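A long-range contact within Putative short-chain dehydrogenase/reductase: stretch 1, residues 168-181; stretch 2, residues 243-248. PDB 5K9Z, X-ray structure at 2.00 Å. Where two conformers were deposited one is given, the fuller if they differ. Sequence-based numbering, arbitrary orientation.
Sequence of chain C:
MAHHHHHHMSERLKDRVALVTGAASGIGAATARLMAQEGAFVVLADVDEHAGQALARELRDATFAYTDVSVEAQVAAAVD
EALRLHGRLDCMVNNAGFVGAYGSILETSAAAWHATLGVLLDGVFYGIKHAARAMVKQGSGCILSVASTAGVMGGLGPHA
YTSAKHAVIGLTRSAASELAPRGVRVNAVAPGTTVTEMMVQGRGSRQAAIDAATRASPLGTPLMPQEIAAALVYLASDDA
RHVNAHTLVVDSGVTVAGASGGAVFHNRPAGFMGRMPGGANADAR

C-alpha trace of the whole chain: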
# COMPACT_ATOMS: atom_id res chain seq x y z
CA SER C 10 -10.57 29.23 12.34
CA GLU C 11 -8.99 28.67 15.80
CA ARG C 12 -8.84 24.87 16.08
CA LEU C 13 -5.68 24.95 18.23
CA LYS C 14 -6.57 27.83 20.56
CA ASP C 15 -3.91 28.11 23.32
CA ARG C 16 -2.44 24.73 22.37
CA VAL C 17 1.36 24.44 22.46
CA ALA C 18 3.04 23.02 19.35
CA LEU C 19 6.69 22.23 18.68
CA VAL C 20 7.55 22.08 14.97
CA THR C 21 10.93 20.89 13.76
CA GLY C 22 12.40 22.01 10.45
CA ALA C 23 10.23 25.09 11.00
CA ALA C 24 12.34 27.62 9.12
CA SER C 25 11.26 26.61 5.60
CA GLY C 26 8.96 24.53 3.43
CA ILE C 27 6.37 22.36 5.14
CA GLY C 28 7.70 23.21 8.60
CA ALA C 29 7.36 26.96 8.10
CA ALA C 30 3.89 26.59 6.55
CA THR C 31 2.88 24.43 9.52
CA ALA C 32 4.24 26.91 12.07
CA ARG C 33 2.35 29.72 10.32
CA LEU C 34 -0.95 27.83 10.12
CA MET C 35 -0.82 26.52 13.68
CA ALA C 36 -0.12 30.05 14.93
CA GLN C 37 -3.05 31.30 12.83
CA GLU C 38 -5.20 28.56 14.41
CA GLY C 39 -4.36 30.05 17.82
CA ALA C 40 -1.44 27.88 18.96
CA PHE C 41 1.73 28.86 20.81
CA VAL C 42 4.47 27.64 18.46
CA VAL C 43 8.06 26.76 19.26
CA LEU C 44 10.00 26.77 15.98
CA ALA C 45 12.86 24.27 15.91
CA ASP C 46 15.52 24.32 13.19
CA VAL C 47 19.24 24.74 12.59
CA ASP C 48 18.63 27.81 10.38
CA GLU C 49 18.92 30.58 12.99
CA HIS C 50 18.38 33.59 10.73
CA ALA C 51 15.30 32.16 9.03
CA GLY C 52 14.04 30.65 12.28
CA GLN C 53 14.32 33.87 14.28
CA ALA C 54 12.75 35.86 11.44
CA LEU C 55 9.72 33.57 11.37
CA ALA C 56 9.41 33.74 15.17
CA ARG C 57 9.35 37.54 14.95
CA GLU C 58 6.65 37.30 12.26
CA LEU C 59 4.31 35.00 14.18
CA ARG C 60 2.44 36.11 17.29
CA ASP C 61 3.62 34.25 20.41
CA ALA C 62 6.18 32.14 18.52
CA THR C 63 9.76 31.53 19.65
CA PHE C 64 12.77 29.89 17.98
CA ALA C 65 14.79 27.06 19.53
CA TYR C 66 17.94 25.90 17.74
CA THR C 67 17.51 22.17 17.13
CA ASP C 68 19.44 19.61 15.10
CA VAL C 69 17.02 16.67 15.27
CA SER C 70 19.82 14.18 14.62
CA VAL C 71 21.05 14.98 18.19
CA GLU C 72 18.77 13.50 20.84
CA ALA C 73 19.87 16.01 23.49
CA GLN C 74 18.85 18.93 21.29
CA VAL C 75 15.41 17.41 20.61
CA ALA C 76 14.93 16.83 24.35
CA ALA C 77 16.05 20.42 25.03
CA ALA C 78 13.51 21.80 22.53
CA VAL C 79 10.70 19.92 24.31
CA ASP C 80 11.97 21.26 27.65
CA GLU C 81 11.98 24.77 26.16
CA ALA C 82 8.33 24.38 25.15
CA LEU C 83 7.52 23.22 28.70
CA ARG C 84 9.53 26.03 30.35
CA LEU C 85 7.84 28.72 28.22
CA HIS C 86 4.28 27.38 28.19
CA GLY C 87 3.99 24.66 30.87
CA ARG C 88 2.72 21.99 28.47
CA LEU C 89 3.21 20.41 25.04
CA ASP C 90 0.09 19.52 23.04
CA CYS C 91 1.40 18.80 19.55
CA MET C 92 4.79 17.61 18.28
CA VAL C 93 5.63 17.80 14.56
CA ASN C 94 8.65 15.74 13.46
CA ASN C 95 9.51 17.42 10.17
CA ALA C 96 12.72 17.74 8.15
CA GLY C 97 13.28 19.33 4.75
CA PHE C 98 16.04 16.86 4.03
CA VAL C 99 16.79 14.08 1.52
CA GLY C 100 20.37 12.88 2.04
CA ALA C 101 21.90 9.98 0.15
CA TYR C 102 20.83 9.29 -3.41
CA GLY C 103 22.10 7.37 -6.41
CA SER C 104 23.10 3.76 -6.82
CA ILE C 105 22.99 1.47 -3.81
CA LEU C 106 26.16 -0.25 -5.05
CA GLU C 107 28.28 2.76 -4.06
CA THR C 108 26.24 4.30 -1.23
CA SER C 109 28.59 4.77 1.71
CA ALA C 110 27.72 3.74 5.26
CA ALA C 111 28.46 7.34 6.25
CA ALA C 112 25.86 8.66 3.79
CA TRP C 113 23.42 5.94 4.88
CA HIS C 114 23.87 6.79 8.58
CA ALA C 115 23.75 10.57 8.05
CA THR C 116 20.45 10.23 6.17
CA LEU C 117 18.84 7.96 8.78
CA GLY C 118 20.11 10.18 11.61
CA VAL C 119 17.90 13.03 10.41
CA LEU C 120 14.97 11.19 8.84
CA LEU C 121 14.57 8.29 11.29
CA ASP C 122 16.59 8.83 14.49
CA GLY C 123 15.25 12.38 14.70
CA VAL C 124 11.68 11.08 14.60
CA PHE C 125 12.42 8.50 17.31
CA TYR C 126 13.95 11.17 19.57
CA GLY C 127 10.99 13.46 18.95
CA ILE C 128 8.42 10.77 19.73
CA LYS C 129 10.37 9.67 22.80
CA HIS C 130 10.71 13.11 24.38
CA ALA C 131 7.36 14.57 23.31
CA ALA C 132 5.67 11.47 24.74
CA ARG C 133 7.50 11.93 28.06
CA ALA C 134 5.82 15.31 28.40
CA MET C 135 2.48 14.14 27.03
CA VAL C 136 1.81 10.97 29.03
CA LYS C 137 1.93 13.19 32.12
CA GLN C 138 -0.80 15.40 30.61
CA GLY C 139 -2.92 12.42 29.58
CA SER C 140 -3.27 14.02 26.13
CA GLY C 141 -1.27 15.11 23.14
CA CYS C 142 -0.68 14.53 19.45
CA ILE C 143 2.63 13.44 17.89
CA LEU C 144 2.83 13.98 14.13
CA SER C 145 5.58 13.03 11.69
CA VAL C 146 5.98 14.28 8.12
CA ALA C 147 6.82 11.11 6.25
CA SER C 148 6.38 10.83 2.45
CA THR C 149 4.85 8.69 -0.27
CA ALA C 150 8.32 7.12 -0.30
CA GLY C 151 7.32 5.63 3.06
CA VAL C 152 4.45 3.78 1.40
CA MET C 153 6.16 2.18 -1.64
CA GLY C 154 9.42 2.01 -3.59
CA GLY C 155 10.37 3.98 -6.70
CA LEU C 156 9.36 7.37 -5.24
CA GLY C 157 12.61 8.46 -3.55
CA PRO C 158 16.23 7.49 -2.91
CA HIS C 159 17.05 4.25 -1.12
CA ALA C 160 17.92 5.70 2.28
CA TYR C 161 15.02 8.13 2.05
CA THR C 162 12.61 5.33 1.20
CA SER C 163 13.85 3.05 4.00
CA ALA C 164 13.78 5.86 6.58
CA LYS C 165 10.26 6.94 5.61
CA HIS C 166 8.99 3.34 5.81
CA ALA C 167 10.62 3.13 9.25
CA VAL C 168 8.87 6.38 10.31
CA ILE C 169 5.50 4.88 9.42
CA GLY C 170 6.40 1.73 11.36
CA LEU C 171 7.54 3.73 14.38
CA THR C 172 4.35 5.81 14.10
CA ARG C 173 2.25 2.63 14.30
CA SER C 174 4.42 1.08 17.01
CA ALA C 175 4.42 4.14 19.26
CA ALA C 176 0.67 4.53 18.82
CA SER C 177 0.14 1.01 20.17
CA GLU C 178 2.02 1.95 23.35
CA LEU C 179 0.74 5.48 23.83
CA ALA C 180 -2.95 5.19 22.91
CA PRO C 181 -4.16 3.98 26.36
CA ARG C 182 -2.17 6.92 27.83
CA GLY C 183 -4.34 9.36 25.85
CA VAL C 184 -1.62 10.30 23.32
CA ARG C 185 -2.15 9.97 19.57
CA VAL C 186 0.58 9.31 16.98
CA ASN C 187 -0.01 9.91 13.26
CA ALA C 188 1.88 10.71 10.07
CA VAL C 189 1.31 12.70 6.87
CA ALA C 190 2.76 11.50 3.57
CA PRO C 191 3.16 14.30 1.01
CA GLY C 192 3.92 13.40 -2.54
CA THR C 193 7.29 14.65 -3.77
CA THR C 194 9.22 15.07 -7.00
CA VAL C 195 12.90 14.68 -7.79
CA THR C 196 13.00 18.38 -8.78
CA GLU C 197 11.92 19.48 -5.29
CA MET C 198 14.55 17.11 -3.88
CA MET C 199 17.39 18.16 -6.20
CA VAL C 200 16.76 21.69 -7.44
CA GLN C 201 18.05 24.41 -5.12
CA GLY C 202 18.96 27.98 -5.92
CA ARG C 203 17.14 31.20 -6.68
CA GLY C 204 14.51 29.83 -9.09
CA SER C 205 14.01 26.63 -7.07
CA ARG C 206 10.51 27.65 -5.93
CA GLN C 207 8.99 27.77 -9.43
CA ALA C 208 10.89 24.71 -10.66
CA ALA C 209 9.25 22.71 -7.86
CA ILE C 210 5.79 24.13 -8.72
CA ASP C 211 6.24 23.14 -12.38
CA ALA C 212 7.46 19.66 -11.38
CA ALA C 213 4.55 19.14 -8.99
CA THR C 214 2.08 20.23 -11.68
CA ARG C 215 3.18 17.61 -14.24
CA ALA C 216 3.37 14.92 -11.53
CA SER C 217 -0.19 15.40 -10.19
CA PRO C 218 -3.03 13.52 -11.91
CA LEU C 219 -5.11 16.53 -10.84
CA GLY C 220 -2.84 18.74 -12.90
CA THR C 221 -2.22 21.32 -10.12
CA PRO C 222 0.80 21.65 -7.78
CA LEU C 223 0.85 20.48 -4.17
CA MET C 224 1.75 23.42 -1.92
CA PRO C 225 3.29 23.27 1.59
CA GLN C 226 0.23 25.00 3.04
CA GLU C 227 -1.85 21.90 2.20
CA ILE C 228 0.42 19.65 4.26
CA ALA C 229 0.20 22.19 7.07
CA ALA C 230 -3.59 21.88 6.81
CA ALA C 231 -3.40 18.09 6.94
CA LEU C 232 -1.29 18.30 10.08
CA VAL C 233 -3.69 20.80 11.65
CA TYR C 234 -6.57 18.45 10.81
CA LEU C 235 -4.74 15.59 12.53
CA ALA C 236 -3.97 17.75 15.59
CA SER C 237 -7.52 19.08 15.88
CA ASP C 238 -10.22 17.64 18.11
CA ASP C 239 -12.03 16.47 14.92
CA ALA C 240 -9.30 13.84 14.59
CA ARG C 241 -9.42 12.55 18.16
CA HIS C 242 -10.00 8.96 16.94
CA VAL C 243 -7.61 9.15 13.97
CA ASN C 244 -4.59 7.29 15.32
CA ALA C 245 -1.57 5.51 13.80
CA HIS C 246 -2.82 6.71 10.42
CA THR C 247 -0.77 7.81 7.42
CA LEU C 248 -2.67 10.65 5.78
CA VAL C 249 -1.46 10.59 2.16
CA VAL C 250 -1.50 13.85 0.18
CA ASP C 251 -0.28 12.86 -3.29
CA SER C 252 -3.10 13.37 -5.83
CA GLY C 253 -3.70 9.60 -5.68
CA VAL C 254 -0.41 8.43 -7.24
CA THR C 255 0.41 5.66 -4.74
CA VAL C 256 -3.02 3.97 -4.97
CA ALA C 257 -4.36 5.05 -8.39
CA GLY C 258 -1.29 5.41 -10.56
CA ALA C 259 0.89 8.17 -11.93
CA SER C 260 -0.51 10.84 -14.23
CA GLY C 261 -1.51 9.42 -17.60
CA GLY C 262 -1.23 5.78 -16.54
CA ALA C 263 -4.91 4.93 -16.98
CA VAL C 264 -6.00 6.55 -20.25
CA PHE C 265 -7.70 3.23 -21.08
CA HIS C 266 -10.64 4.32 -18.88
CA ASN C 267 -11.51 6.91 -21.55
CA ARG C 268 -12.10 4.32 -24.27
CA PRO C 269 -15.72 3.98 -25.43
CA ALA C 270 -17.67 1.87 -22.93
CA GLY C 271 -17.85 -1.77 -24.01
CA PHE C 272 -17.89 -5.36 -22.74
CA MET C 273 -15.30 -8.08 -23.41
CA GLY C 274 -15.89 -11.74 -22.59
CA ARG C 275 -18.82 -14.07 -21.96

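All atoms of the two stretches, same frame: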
# COMPACT_ATOMS: atom_id res chain seq x y z
N VAL C 168 9.66 5.36 9.61
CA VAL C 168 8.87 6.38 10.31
C VAL C 168 7.41 5.96 10.41
O VAL C 168 6.76 6.14 11.45
CB VAL C 168 9.01 7.74 9.59
CG1 VAL C 168 7.95 8.72 10.05
CG2 VAL C 168 10.43 8.34 9.79
N ILE C 169 6.86 5.38 9.34
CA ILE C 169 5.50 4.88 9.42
C ILE C 169 5.41 3.71 10.39
O ILE C 169 4.47 3.61 11.19
CB ILE C 169 4.99 4.53 8.01
CG1 ILE C 169 4.75 5.83 7.24
CG2 ILE C 169 3.72 3.67 8.08
CD1 ILE C 169 4.32 5.65 5.80
N GLY C 170 6.41 2.82 10.39
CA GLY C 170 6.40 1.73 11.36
C GLY C 170 6.51 2.21 12.81
O GLY C 170 5.81 1.72 13.70
N LEU C 171 7.40 3.17 13.05
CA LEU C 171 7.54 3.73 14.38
C LEU C 171 6.27 4.47 14.79
O LEU C 171 5.87 4.43 15.96
CB LEU C 171 8.73 4.67 14.43
CG LEU C 171 9.06 5.33 15.75
CD1 LEU C 171 9.20 4.29 16.86
CD2 LEU C 171 10.34 6.11 15.58
N THR C 172 5.64 5.17 13.84
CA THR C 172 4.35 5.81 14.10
C THR C 172 3.33 4.79 14.61
O THR C 172 2.66 5.02 15.63
CB THR C 172 3.83 6.49 12.83
OG1 THR C 172 4.70 7.57 12.46
CG2 THR C 172 2.44 7.03 13.06
N ARG C 173 3.20 3.66 13.91
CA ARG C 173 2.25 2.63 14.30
C ARG C 173 2.64 1.99 15.63
O ARG C 173 1.78 1.67 16.45
CB ARG C 173 2.19 1.56 13.22
CG ARG C 173 1.62 2.06 11.91
CD ARG C 173 1.98 1.12 10.78
NE ARG C 173 1.38 1.55 9.51
CZ ARG C 173 1.58 0.93 8.36
NH1 ARG C 173 2.38 -0.12 8.32
NH2 ARG C 173 0.99 1.37 7.26
N SER C 174 3.94 1.76 15.81
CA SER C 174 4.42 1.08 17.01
C SER C 174 4.20 1.95 18.24
O SER C 174 3.66 1.49 19.26
CB SER C 174 5.90 0.74 16.83
OG SER C 174 6.35 -0.14 17.85
N ALA C 175 4.60 3.21 18.15
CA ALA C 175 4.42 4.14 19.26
C ALA C 175 2.95 4.32 19.59
O ALA C 175 2.57 4.42 20.77
CB ALA C 175 5.07 5.49 18.94
N ALA C 176 2.09 4.39 18.56
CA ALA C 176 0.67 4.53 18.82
C ALA C 176 0.15 3.37 19.67
O ALA C 176 -0.66 3.58 20.57
CB ALA C 176 -0.12 4.63 17.51
N SER C 177 0.64 2.16 19.42
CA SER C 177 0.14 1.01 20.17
C SER C 177 0.55 1.09 21.63
O SER C 177 -0.19 0.58 22.50
CB SER C 177 0.65 -0.31 19.56
OG SER C 177 2.02 -0.53 19.85
N GLU C 178 1.69 1.73 21.94
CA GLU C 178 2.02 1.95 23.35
C GLU C 178 1.23 3.11 23.93
O GLU C 178 0.65 3.00 25.03
CB GLU C 178 3.52 2.23 23.54
CG GLU C 178 3.80 2.53 25.05
CD GLU C 178 5.26 2.82 25.39
OE1 GLU C 178 6.16 2.52 24.57
OE2 GLU C 178 5.50 3.33 26.50
N LEU C 179 1.17 4.23 23.21
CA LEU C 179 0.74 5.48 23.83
C LEU C 179 -0.77 5.70 23.82
O LEU C 179 -1.26 6.54 24.59
CB LEU C 179 1.43 6.67 23.15
CG LEU C 179 2.95 6.70 23.33
CD1 LEU C 179 3.55 7.76 22.43
CD2 LEU C 179 3.32 6.92 24.81
N ALA C 180 -1.51 4.98 22.99
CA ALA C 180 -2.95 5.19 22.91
C ALA C 180 -3.66 5.07 24.25
O ALA C 180 -4.41 5.99 24.61
CB ALA C 180 -3.55 4.25 21.86
N PRO C 181 -3.46 4.02 25.05
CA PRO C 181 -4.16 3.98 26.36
C PRO C 181 -3.72 5.09 27.31
O PRO C 181 -4.38 5.29 28.33
CB PRO C 181 -3.82 2.59 26.92
CG PRO C 181 -2.65 2.12 26.12
CD PRO C 181 -2.73 2.77 24.79
N VAL C 243 -8.58 9.48 15.01
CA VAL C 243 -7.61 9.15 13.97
C VAL C 243 -6.27 8.91 14.67
O VAL C 243 -5.72 9.82 15.31
CB VAL C 243 -7.51 10.26 12.91
CG1 VAL C 243 -6.48 9.89 11.80
CG2 VAL C 243 -8.89 10.54 12.30
N ASN C 244 -5.77 7.68 14.58
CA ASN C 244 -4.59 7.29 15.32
C ASN C 244 -3.82 6.27 14.50
O ASN C 244 -4.41 5.41 13.86
CB ASN C 244 -4.96 6.69 16.70
CG ASN C 244 -3.77 6.71 17.66
OD1 ASN C 244 -2.93 7.60 17.56
ND2 ASN C 244 -3.68 5.73 18.56
N ALA C 245 -2.48 6.37 14.55
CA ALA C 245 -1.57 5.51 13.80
C ALA C 245 -1.76 5.61 12.30
O ALA C 245 -1.26 4.76 11.55
CB ALA C 245 -1.70 4.05 14.23
N HIS C 246 -2.44 6.64 11.82
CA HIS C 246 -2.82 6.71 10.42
C HIS C 246 -1.76 7.44 9.62
O HIS C 246 -1.06 8.32 10.13
CB HIS C 246 -4.16 7.43 10.26
CG HIS C 246 -4.65 7.52 8.83
ND1 HIS C 246 -4.84 6.41 8.04
CD2 HIS C 246 -4.97 8.58 8.07
CE1 HIS C 246 -5.27 6.78 6.85
NE2 HIS C 246 -5.36 8.10 6.84
N THR C 247 -1.64 7.08 8.35
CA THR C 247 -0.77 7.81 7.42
C THR C 247 -1.67 8.55 6.45
O THR C 247 -2.25 7.94 5.54
CB THR C 247 0.21 6.89 6.71
OG1 THR C 247 1.05 6.26 7.68
CG2 THR C 247 1.10 7.71 5.72
N LEU C 248 -1.82 9.85 6.65
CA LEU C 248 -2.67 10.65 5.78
C LEU C 248 -1.86 11.02 4.54
O LEU C 248 -0.91 11.81 4.62
CB LEU C 248 -3.16 11.88 6.53
CG LEU C 248 -3.97 12.92 5.78
CD1 LEU C 248 -5.06 12.27 4.96
CD2 LEU C 248 -4.56 13.90 6.78
O HOH W 1 -0.04 4.12 9.23
O HOH W 2 -1.32 6.38 20.30

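This is a small van der Waals contact between one side of a helix and an irregular segment leading into a strand, with no direct hydrogen bond across it and two waters joining the polar groups. The two stretches together bury 320 Å², and the residues that touch lie at least 64 positions apart in sequence.

The spacing of the contacting residues follows the helix. Ile169, Thr172 with its neighbour Arg173, and Ala176 follow the helical repeat and lie on one face; Ala180, in the 3-10 segment that follows, continues the line, whereas the CA-to-CB bonds of Ser174 and Ser177 point away. The chains run in opposite senses: Ile169 lies nearest Thr247, Arg173 nearest Ala245, and Ala180 meets Asn244. The closest CA pair is Arg173 and Ala245, whose CA atoms lie 4.8 Å apart.

At the centre, two alanines pack methyl to methyl, the CB of Ala176 3.7 Å from the CB of Ala245, an apolar pair, and Ala245, with phi/psi of 61/16 in the left-handed region, has the largest covered area of any residue here, 66 Å². Thr172 points toward the segment but stays looser, its CG2 4.4 Å from the CA of Ala245. Its hydroxyl is turned back to the helix, where OG1 donates to the O of Val168 at 2.7 Å; chi1 near -65° (m) suits that bond.

At one end, Ile169 starts sideways, but its side chain reaches nearer, bringing CG2 to 3.7 Å from OG1 of Thr247, whose own CA-to-CB bond points toward the helix. At the other, the amide of Asn244 does similar work: its ND2 lies 3.9 Å from the CB of Ala176 and 3.6 Å from the CB of Ala180. These are packing distances to methyl groups. The OD1 of Asn244 is hydrogen-bonded elsewhere in the structure.

Water supplies the polar links. Water 1 accepts from NE of Arg173 at 2.9 Å and donates to the O of Ala245 at 2.7 Å; it also hydrogen-bonds OG1 of Thr247 at 2.9 Å. The Arg173 side chain, m at chi1 and t at chi2 and chi3, is extended; its CG passes 4.0 Å from the O of Ala245, and its NE is joined to the same carbonyl by water 1. Water 2 accepts from ND2 of Asn244 at 3.0 Å and donates to the O of Ala176 at 2.9 Å. That same carbonyl accepts the helical bond from the N of Ala180, also at 2.9 Å, so the bridge is added without breaking the helix.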